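Local structure of chitosanase (Bacillus subtilis subsp. subtilis str. 168, 7C6C) at residues L33-R37 with D199-W204; G42-F46 with Q110-N114; M140-V144 with F156-I160; R188-M193 with R205-V211. The protein cuts the beta-1,4 links between glucosamine units inside partly acetylated chitosan chains, and probably helps the bacterium resist fungi by degrading their cell walls. One frame throughout, in Å; residues are numbered along the deposited sequence.

Contact 1 (L33-R37 with D199-W204)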
# COMPACT_ATOMS: atom_id res chain seq x y z
N LEU A 33 7.58 12.73 3.05
CA LEU A 33 7.81 12.65 1.62
C LEU A 33 7.43 13.92 0.87
O LEU A 33 7.62 13.98 -0.35
CB LEU A 33 7.07 11.45 1.03
CG LEU A 33 7.51 10.12 1.62
CD1 LEU A 33 6.71 8.97 1.04
CD2 LEU A 33 9.01 9.88 1.43
N ASP A 34 6.90 14.93 1.57
CA ASP A 34 6.43 16.15 0.92
C ASP A 34 5.39 15.86 -0.15
O ASP A 34 5.36 16.49 -1.21
CB ASP A 34 7.58 17.02 0.40
CG ASP A 34 8.37 17.63 1.53
OD1 ASP A 34 7.78 18.43 2.30
OD2 ASP A 34 9.56 17.28 1.68
N ASP A 35 4.52 14.90 0.16
CA ASP A 35 3.43 14.50 -0.72
C ASP A 35 2.08 14.94 -0.16
O ASP A 35 1.05 14.39 -0.55
CB ASP A 35 3.45 12.99 -0.93
CG ASP A 35 3.26 12.21 0.36
OD1 ASP A 35 3.36 12.81 1.46
OD2 ASP A 35 3.01 10.99 0.27
N GLY A 36 2.09 15.90 0.77
CA GLY A 36 0.89 16.36 1.40
C GLY A 36 0.38 15.47 2.51
O GLY A 36 -0.63 15.82 3.14
N ARG A 37 1.03 14.34 2.78
CA ARG A 37 0.48 13.36 3.70
C ARG A 37 1.13 13.39 5.08
O ARG A 37 0.83 12.53 5.91
CB ARG A 37 0.52 11.96 3.08
CG ARG A 37 -0.28 11.88 1.78
CD ARG A 37 -0.43 10.44 1.32
NE ARG A 37 -1.23 10.35 0.09
CZ ARG A 37 -0.72 10.39 -1.13
NH1 ARG A 37 0.58 10.51 -1.31
NH2 ARG A 37 -1.53 10.29 -2.18
N ASP A 199 -0.53 17.17 -4.93
CA ASP A 199 0.44 17.07 -3.84
C ASP A 199 1.36 15.87 -4.03
O ASP A 199 2.51 15.88 -3.58
CB ASP A 199 -0.28 16.88 -2.49
CG ASP A 199 -1.03 18.12 -2.02
OD1 ASP A 199 -0.77 19.23 -2.54
OD2 ASP A 199 -1.86 17.98 -1.09
N THR A 200 0.87 14.81 -4.67
CA THR A 200 1.55 13.52 -4.69
C THR A 200 2.25 13.23 -6.02
O THR A 200 2.75 12.12 -6.22
CB THR A 200 0.57 12.39 -4.32
OG1 THR A 200 1.30 11.22 -3.97
CG2 THR A 200 -0.39 12.07 -5.48
N ARG A 201 2.27 14.20 -6.93
CA ARG A 201 2.88 14.01 -8.24
C ARG A 201 4.32 13.57 -8.22
O ARG A 201 4.68 12.58 -8.85
CB ARG A 201 2.83 15.31 -9.05
CG ARG A 201 1.48 15.67 -9.60
CD ARG A 201 1.51 17.12 -10.05
NE ARG A 201 0.45 17.44 -10.99
CZ ARG A 201 0.13 18.68 -11.35
NH1 ARG A 201 -0.84 18.88 -12.22
NH2 ARG A 201 0.79 19.71 -10.83
N ASP A 202 5.16 14.31 -7.51
CA ASP A 202 6.59 14.00 -7.48
C ASP A 202 6.83 12.58 -6.98
O ASP A 202 7.58 11.81 -7.58
CB ASP A 202 7.34 14.99 -6.58
CG ASP A 202 7.62 16.31 -7.26
OD1 ASP A 202 7.29 16.48 -8.45
OD2 ASP A 202 8.19 17.19 -6.58
N GLU A 203 6.20 12.22 -5.86
CA GLU A 203 6.44 10.91 -5.28
C GLU A 203 5.88 9.81 -6.16
O GLU A 203 6.53 8.77 -6.36
CB GLU A 203 5.85 10.85 -3.87
CG GLU A 203 6.17 9.56 -3.13
CD GLU A 203 7.64 9.42 -2.77
OE1 GLU A 203 8.37 10.44 -2.73
OE2 GLU A 203 8.09 8.28 -2.54
N TRP A 204 4.69 10.01 -6.73
CA TRP A 204 4.06 8.93 -7.48
C TRP A 204 4.75 8.72 -8.83
O TRP A 204 4.87 7.58 -9.28
CB TRP A 204 2.57 9.19 -7.64
CG TRP A 204 1.79 8.79 -6.43
CD1 TRP A 204 2.29 8.46 -5.20
CD2 TRP A 204 0.37 8.63 -6.35
NE1 TRP A 204 1.27 8.12 -4.35
CE2 TRP A 204 0.08 8.21 -5.03
CE3 TRP A 204 -0.67 8.80 -7.26
CZ2 TRP A 204 -1.22 7.96 -4.61
CZ3 TRP A 204 -1.96 8.55 -6.84
CH2 TRP A 204 -2.23 8.15 -5.52
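The active-site loop between strands 30-32 and 39-41 of this family 46 glycoside hydrolase meets the start of helix 201-205, with R37 reaching across to T200. The loop holds D35, the nucleophile by similarity, and L33 lies about 7 Å, side chain to side chain, from E19, the predicted proton donor. R37 NH1 donates to T200 OG1 at 2.8 Å, with the hydroxyl close to the guanidinium plane. The same nitrogen also forms a salt bridge to D35 OD2 at 2.9 Å; there it lies well above the carboxylate plane. An extended chain from CG to NE lets R37 span this distance, and its NH2 goes on to W204, 3.4 Å from CZ2, the guanidinium and indole planes only 17° apart. T200 turns OG1 anti to its own N (chi1 -163°), which points the oxygen at R37 NH1 and leaves it 3.1 Å above one face of the W204 indole, toward the rim.

Both bonds to D35 come from R37 of its own loop: besides the salt bridge, OD1 accepts from R37 N at 3.1 Å, closing an Asx turn. The D35 backbone rests on the other segment, where D35 CA makes a CH...O contact of 3.3 Å with D199 O. Farther along, L33 CD1 packs against the carboxylate of E203, 3.9 Å from OE2. D34 turns outward to a salt bridge with R32.

With R37 gripping OD2 through its side chain and OD1 through its backbone N-H, the D35 carboxylate is probably restrained in rotation, and T200 probably helps, as a second-shell residue, to position R37.

Contact 2 (G42-F46 with Q110-N114)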
# COMPACT_ATOMS: atom_id res chain seq x y z
N GLY A 42 5.90 3.09 8.81
CA GLY A 42 5.65 1.67 8.99
C GLY A 42 5.37 0.89 7.72
O GLY A 42 5.63 1.33 6.60
N ARG A 43 4.81 -0.31 7.93
CA ARG A 43 4.78 -1.31 6.86
C ARG A 43 3.93 -0.87 5.68
O ARG A 43 4.24 -1.22 4.54
CB ARG A 43 4.30 -2.67 7.39
CG ARG A 43 2.90 -2.69 7.99
CD ARG A 43 2.36 -4.11 8.13
NE ARG A 43 2.13 -4.70 6.82
CZ ARG A 43 1.92 -6.00 6.62
NH1 ARG A 43 1.90 -6.84 7.64
NH2 ARG A 43 1.74 -6.46 5.38
N ALA A 44 2.85 -0.14 5.93
CA ALA A 44 1.92 0.24 4.88
C ALA A 44 2.10 1.68 4.43
O ALA A 44 1.29 2.18 3.64
CB ALA A 44 0.48 0.02 5.34
N GLY A 45 3.13 2.36 4.91
CA GLY A 45 3.17 3.80 4.68
C GLY A 45 1.94 4.48 5.24
O GLY A 45 1.32 5.31 4.56
N PHE A 46 1.55 4.11 6.46
CA PHE A 46 0.47 4.81 7.15
C PHE A 46 0.84 6.28 7.29
O PHE A 46 1.95 6.61 7.70
CB PHE A 46 0.30 4.24 8.56
CG PHE A 46 0.16 2.73 8.64
CD1 PHE A 46 -1.05 2.10 8.42
CD2 PHE A 46 1.24 1.94 9.07
CE1 PHE A 46 -1.18 0.73 8.56
CE2 PHE A 46 1.11 0.58 9.22
CZ PHE A 46 -0.10 -0.03 8.96
N GLN A 110 0.32 -2.60 13.82
CA GLN A 110 0.44 -2.31 12.39
C GLN A 110 -0.19 -3.41 11.54
O GLN A 110 -0.86 -3.12 10.54
CB GLN A 110 1.90 -2.12 12.00
CG GLN A 110 2.53 -0.85 12.53
CD GLN A 110 3.87 -0.58 11.91
OE1 GLN A 110 4.03 -0.68 10.69
NE2 GLN A 110 4.86 -0.25 12.74
N ASP A 111 0.04 -4.68 11.90
CA ASP A 111 -0.55 -5.77 11.13
C ASP A 111 -2.07 -5.70 11.18
O ASP A 111 -2.75 -5.97 10.18
CB ASP A 111 -0.08 -7.12 11.67
CG ASP A 111 1.38 -7.40 11.38
OD1 ASP A 111 1.98 -6.72 10.53
OD2 ASP A 111 1.91 -8.34 12.01
N LYS A 112 -2.63 -5.37 12.34
CA LYS A 112 -4.09 -5.31 12.47
C LYS A 112 -4.67 -4.19 11.61
O LYS A 112 -5.66 -4.40 10.90
CB LYS A 112 -4.48 -5.14 13.93
CG LYS A 112 -5.98 -4.99 14.11
CD LYS A 112 -6.39 -5.03 15.58
CE LYS A 112 -7.35 -3.89 15.94
NZ LYS A 112 -8.26 -4.24 17.06
N VAL A 113 -4.08 -3.00 11.67
CA VAL A 113 -4.59 -1.89 10.86
C VAL A 113 -4.40 -2.19 9.38
O VAL A 113 -5.30 -1.93 8.56
CB VAL A 113 -3.94 -0.56 11.30
CG1 VAL A 113 -4.41 0.58 10.42
CG2 VAL A 113 -4.30 -0.29 12.75
N ASN A 114 -3.24 -2.75 9.00
CA ASN A 114 -3.04 -3.13 7.61
C ASN A 114 -4.10 -4.12 7.15
O ASN A 114 -4.61 -4.02 6.03
CB ASN A 114 -1.65 -3.73 7.43
CG ASN A 114 -1.43 -4.21 6.01
OD1 ASN A 114 -1.30 -3.39 5.10
ND2 ASN A 114 -1.42 -5.52 5.81
O HOH W 1 1.40 -3.07 4.62
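R43 N donates to Q110 OE1 at 2.9 Å, a nearly straight bond that meets the amide oxygen almost along its C=O axis. The same oxygen lies 3.3 Å from G42 CA and 3.5 Å from F46 CE2, where it sits at the edge of the ring, the amide standing nearly perpendicular to it.

The side chain of R43 makes the ionic part. With CG between N and the carbonyl carbon (chi1 61°) and a bend at chi3, it runs past Q110 in the opposite sense and brings NH1 to D111 OD1 at 2.9 Å, a salt bridge in the guanidinium plane but above the carboxylate plane. N114 lays its amide over one guanidinium face, the two planes 16° apart. This is a stack without a bond, since the closest atoms are both donors; a water joins the two residues instead, accepting from R43 NE and donating to N114 OD1, at 2.8 Å each. On the apolar side, F46 CE1 packs on V113 CG1 at 3.7 Å, while A44 CB covers one face of the F46 ring.

A second shell holds these groups in place. Y27 bonds D111 through its hydroxyl and Q110 NE2 through its carbonyl oxygen, E12 takes R43 NH2 in a further salt bridge, and Y141 OH is hydrogen-bonded to N114 ND2.

The type I turn G42-G45 links strands 39-41 and 46-47 of the small antiparallel sheet, and this contact seats it against helix 104-128, with helix 52-63 packing on F46 and helix 134-147 bordering R43 and N114.

Contact 3 (M140-V144 with F156-I160)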
# COMPACT_ATOMS: atom_id res chain seq x y z
N MET A 140 -3.93 -5.80 -6.61
CA MET A 140 -4.94 -5.02 -5.89
C MET A 140 -4.44 -4.62 -4.51
O MET A 140 -4.65 -3.48 -4.07
CB MET A 140 -6.25 -5.80 -5.76
CG MET A 140 -6.92 -6.19 -7.07
SD MET A 140 -7.27 -4.83 -8.21
CE MET A 140 -6.04 -5.16 -9.47
N TYR A 141 -3.79 -5.56 -3.81
CA TYR A 141 -3.28 -5.30 -2.47
C TYR A 141 -2.25 -4.17 -2.49
O TYR A 141 -2.33 -3.22 -1.70
CB TYR A 141 -2.66 -6.61 -1.97
CG TYR A 141 -2.22 -6.73 -0.52
CD1 TYR A 141 -2.53 -5.77 0.44
CD2 TYR A 141 -1.50 -7.84 -0.12
CE1 TYR A 141 -2.12 -5.91 1.75
CE2 TYR A 141 -1.08 -8.00 1.18
CZ TYR A 141 -1.39 -7.03 2.11
OH TYR A 141 -0.99 -7.19 3.42
N ASP A 142 -1.29 -4.24 -3.42
CA ASP A 142 -0.30 -3.17 -3.52
C ASP A 142 -0.97 -1.84 -3.88
O ASP A 142 -0.58 -0.78 -3.37
CB ASP A 142 0.74 -3.51 -4.58
CG ASP A 142 1.84 -2.48 -4.63
OD1 ASP A 142 2.61 -2.40 -3.66
OD2 ASP A 142 1.91 -1.73 -5.63
N THR A 143 -1.98 -1.89 -4.75
CA THR A 143 -2.64 -0.67 -5.20
C THR A 143 -3.33 0.05 -4.04
O THR A 143 -3.20 1.26 -3.90
CB THR A 143 -3.64 -0.98 -6.31
OG1 THR A 143 -2.95 -1.56 -7.43
CG2 THR A 143 -4.34 0.29 -6.78
N VAL A 144 -4.06 -0.69 -3.21
CA VAL A 144 -4.78 -0.01 -2.14
C VAL A 144 -3.81 0.59 -1.13
O VAL A 144 -4.08 1.64 -0.55
CB VAL A 144 -5.86 -0.92 -1.50
CG1 VAL A 144 -5.24 -1.98 -0.61
CG2 VAL A 144 -6.86 -0.08 -0.71
N PHE A 156 -8.15 3.39 -5.08
CA PHE A 156 -8.23 1.99 -5.48
C PHE A 156 -9.47 1.70 -6.31
O PHE A 156 -9.37 1.17 -7.43
CB PHE A 156 -8.23 1.18 -4.17
CG PHE A 156 -8.37 -0.30 -4.32
CD1 PHE A 156 -7.72 -1.02 -5.32
CD2 PHE A 156 -9.13 -1.00 -3.39
CE1 PHE A 156 -7.85 -2.40 -5.39
CE2 PHE A 156 -9.26 -2.37 -3.45
CZ PHE A 156 -8.62 -3.07 -4.45
N TYR A 157 -10.65 2.03 -5.79
CA TYR A 157 -11.87 1.69 -6.51
C TYR A 157 -12.06 2.54 -7.76
O TYR A 157 -12.63 2.07 -8.75
CB TYR A 157 -13.09 1.73 -5.59
CG TYR A 157 -14.35 1.16 -6.20
CD1 TYR A 157 -14.34 -0.07 -6.84
CD2 TYR A 157 -15.56 1.85 -6.12
CE1 TYR A 157 -15.49 -0.59 -7.40
CE2 TYR A 157 -16.71 1.34 -6.68
CZ TYR A 157 -16.67 0.11 -7.31
OH TYR A 157 -17.82 -0.40 -7.87
N ALA A 158 -11.57 3.79 -7.75
CA ALA A 158 -11.59 4.59 -8.97
C ALA A 158 -10.79 3.92 -10.08
O ALA A 158 -11.21 3.90 -11.24
CB ALA A 158 -11.06 6.00 -8.70
N LEU A 159 -9.64 3.34 -9.73
CA LEU A 159 -8.84 2.63 -10.73
C LEU A 159 -9.56 1.38 -11.23
O LEU A 159 -9.52 1.08 -12.43
CB LEU A 159 -7.47 2.27 -10.15
CG LEU A 159 -6.60 3.45 -9.71
CD1 LEU A 159 -5.24 2.95 -9.29
CD2 LEU A 159 -6.48 4.51 -10.80
N ILE A 160 -10.20 0.64 -10.33
CA ILE A 160 -10.96 -0.54 -10.74
C ILE A 160 -12.06 -0.15 -11.72
O ILE A 160 -12.22 -0.76 -12.78
CB ILE A 160 -11.54 -1.28 -9.52
CG1 ILE A 160 -10.44 -1.97 -8.72
CG2 ILE A 160 -12.60 -2.29 -9.95
CD1 ILE A 160 -10.92 -2.54 -7.41
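F156 holds its CG anti to the backbone N (chi1 177°), which carries the ring across to helix 134-147, while M140 bends at chi2 and chi3 and curls its sulfur back to the rim of that ring.

V144 CB lies over one face of the ring, 4.0 Å from its centroid and 21° off the normal, a CH-pi contact, and V144 CG2 comes to 3.6 Å from F156 CD2. The opposite face is covered from within its own helix by I160 CD1. M140 SD stands at the edge, 5.1 Å from the ring centroid, a Met-aromatic contact whose nearest carbon, F156 CE1, is 3.8 Å from the sulfur. T143 sends its methyl rather than its hydroxyl across: CG2 touches F156 CD1 at 3.9 Å and L159 CD1 at 3.8 Å, while OG1 turns back to V139 O in its own helix.

The two helices follow one another in the chain, and their short segments run at 130° with axes 10.3 Å apart. Their CA atoms come nearest at V144 and F156, near the connecting loop, where D149 touches both side chains. Helix 104-128 adds Y118 and A122 against V144, and helix 177-193 brings F184 against M140 and T143.

No hydrogen bond passes between the segments, so they are joined mainly by dispersion and close fit, with a weak electrostatic share probable in the CH-pi and Met-aromatic contacts, and F156 is held on two faces and at its rim in a fully buried setting.

Contact 4 (R188-M193 with R205-V211). With LMR ((2S)-2-hydroxybutanedioic acid), chain B.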
# COMPACT_ATOMS: atom_id res chain seq x y z
N ARG A 188 -3.33 2.22 -13.80
CA ARG A 188 -2.57 2.63 -12.63
C ARG A 188 -1.34 3.44 -13.02
O ARG A 188 -1.04 4.46 -12.38
CB ARG A 188 -2.18 1.42 -11.79
CG ARG A 188 -1.47 1.81 -10.51
CD ARG A 188 -1.26 0.63 -9.58
NE ARG A 188 -0.60 1.08 -8.36
CZ ARG A 188 0.04 0.28 -7.51
NH1 ARG A 188 0.10 -1.03 -7.75
NH2 ARG A 188 0.62 0.80 -6.44
N TYR A 189 -0.62 3.01 -14.06
CA TYR A 189 0.52 3.79 -14.54
C TYR A 189 0.10 5.22 -14.87
O TYR A 189 0.76 6.18 -14.47
CB TYR A 189 1.12 3.12 -15.78
CG TYR A 189 2.26 3.90 -16.39
CD1 TYR A 189 3.56 3.71 -15.96
CD2 TYR A 189 2.03 4.85 -17.39
CE1 TYR A 189 4.61 4.43 -16.51
CE2 TYR A 189 3.07 5.57 -17.94
CZ TYR A 189 4.36 5.35 -17.49
OH TYR A 189 5.41 6.06 -18.03
N ASP A 190 -1.00 5.37 -15.61
CA ASP A 190 -1.47 6.70 -15.98
C ASP A 190 -1.80 7.52 -14.75
O ASP A 190 -1.53 8.73 -14.71
CB ASP A 190 -2.69 6.58 -16.89
CG ASP A 190 -2.35 6.06 -18.27
OD1 ASP A 190 -1.16 6.10 -18.66
OD2 ASP A 190 -3.28 5.61 -18.98
N ASP A 191 -2.39 6.89 -13.74
CA ASP A 191 -2.74 7.63 -12.53
C ASP A 191 -1.51 8.06 -11.75
O ASP A 191 -1.48 9.16 -11.19
CB ASP A 191 -3.67 6.79 -11.65
CG ASP A 191 -4.23 7.58 -10.51
OD1 ASP A 191 -4.96 8.55 -10.81
OD2 ASP A 191 -3.94 7.26 -9.34
N LEU A 192 -0.48 7.21 -11.70
CA LEU A 192 0.75 7.56 -11.00
C LEU A 192 1.48 8.69 -11.71
O LEU A 192 2.13 9.52 -11.06
CB LEU A 192 1.65 6.34 -10.86
CG LEU A 192 1.14 5.24 -9.93
CD1 LEU A 192 2.02 4.01 -10.04
CD2 LEU A 192 1.07 5.75 -8.49
N MET A 193 1.39 8.74 -13.04
CA MET A 193 2.08 9.77 -13.81
C MET A 193 1.36 11.11 -13.74
O MET A 193 2.02 12.16 -13.78
CB MET A 193 2.23 9.32 -15.26
CG MET A 193 3.24 8.19 -15.39
SD MET A 193 4.93 8.66 -15.00
CE MET A 193 5.40 9.52 -16.49
N ARG A 205 5.24 9.78 -9.43
CA ARG A 205 5.95 9.65 -10.70
C ARG A 205 7.20 8.81 -10.51
O ARG A 205 7.58 8.05 -11.39
CB ARG A 205 6.27 11.03 -11.30
CG ARG A 205 5.10 11.62 -12.07
CD ARG A 205 5.29 13.09 -12.46
NE ARG A 205 4.03 13.64 -12.98
CZ ARG A 205 3.68 14.92 -12.93
NH1 ARG A 205 2.51 15.29 -13.43
NH2 ARG A 205 4.48 15.83 -12.41
N GLU A 206 7.83 8.92 -9.35
CA GLU A 206 9.03 8.15 -9.04
C GLU A 206 8.71 6.71 -8.66
O GLU A 206 9.65 5.93 -8.46
CB GLU A 206 9.82 8.82 -7.91
CG GLU A 206 10.92 9.74 -8.40
CD GLU A 206 11.97 9.01 -9.21
OE1 GLU A 206 11.96 9.14 -10.46
OE2 GLU A 206 12.80 8.29 -8.61
N SER A 207 7.44 6.34 -8.57
CA SER A 207 7.02 5.01 -8.14
C SER A 207 6.51 4.14 -9.28
O SER A 207 6.15 2.99 -9.04
CB SER A 207 5.92 5.12 -7.08
OG SER A 207 4.67 5.40 -7.68
N VAL A 208 6.47 4.66 -10.51
CA VAL A 208 5.84 3.93 -11.61
C VAL A 208 6.52 2.61 -11.89
O VAL A 208 5.90 1.71 -12.47
CB VAL A 208 5.74 4.79 -12.89
CG1 VAL A 208 4.85 5.99 -12.66
CG2 VAL A 208 7.13 5.21 -13.37
N ALA A 209 7.79 2.45 -11.50
CA ALA A 209 8.49 1.19 -11.76
C ALA A 209 7.77 -0.00 -11.15
O ALA A 209 7.91 -1.12 -11.66
CB ALA A 209 9.93 1.26 -11.27
N ARG A 210 7.01 0.20 -10.07
CA ARG A 210 6.30 -0.94 -9.48
C ARG A 210 5.31 -1.55 -10.45
O ARG A 210 5.09 -2.77 -10.44
CB ARG A 210 5.64 -0.55 -8.15
CG ARG A 210 4.44 0.37 -8.25
CD ARG A 210 4.31 1.24 -7.01
NE ARG A 210 3.89 0.49 -5.83
CZ ARG A 210 3.98 0.97 -4.59
NH1 ARG A 210 4.52 2.16 -4.39
NH2 ARG A 210 3.54 0.26 -3.56
N VAL A 211 4.71 -0.73 -11.32
CA VAL A 211 3.81 -1.25 -12.34
C VAL A 211 4.55 -2.20 -13.27
O VAL A 211 4.06 -3.29 -13.61
CB VAL A 211 3.12 -0.11 -13.11
CG1 VAL A 211 2.33 -0.67 -14.28
CG2 VAL A 211 2.20 0.67 -12.18
C1 LMR B . 13.36 -1.80 -16.15
O1A LMR B . 14.03 -2.20 -15.18
O1B LMR B . 13.21 -2.47 -17.20
C2 LMR B . 12.70 -0.46 -16.08
O2 LMR B . 12.20 -0.12 -17.38
C3 LMR B . 11.54 -0.48 -15.08
C4 LMR B . 12.04 -0.52 -13.65
O4A LMR B . 12.82 0.38 -13.27
O4B LMR B . 11.64 -1.44 -12.90
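The apolar packing gathers V208 and V211 against L192, M193 and Y189. V208 CG1 touches L192 CB at 3.7 Å and M193 SD at 3.6 Å, while V208 CB approaches Y189 CE1 at 3.8 Å. V211 CG2 meets L192 CD1 at 4.0 Å as the two side chains slide past each other.

Here the C-terminal end of helix 177-193 receives the type I turn R205-V208 that leads into helix 209-219. Beyond that turn, A209 CB borders the bound (2S)-2-hydroxybutanedioic acid, 3.6 Å from O4B, where S233, N234 and E235 hydrogen-bond it.

Hydrogen bonding joins R205 to the end of the first helix: NE donates to M193 O at 2.6 Å, with the carbonyl oxygen in the guanidinium plane, and NH1 adds a weak bond at 3.2 Å while also bonding N194 OD1.

The charged pair is R188 and R210, whose extended and bent chains bring R188 NH2 to 3.3 Å from R210 NE, a close approach of two donors, not a hydrogen bond. D142 pairs with both, one carboxylate oxygen to each, and probably eases their proximity; Q146 accepts from R188 NH2, and R210 also pairs with E19, the predicted proton donor.

In the fold
Contacts 2 and 3 lie closer to the centre of the chain and are buried, whereas contacts 1 and 4 are only partly so. Helix 134-147, part of contact 3, reaches contact 2 through Y141 and contact 4 through D142. Contact 1 touches contact 4 through W204, which packs on D191 and L192. Chemistry does not simply follow depth: contact 3 has no hydrogen bond or salt bridge across its segments, yet contact 2, also largely buried, is rich in polar bonds. Contacts 1 and 4 both use an arginine to reach the opposite segment, the first bonded to the probable nucleophile, the second at a helix end.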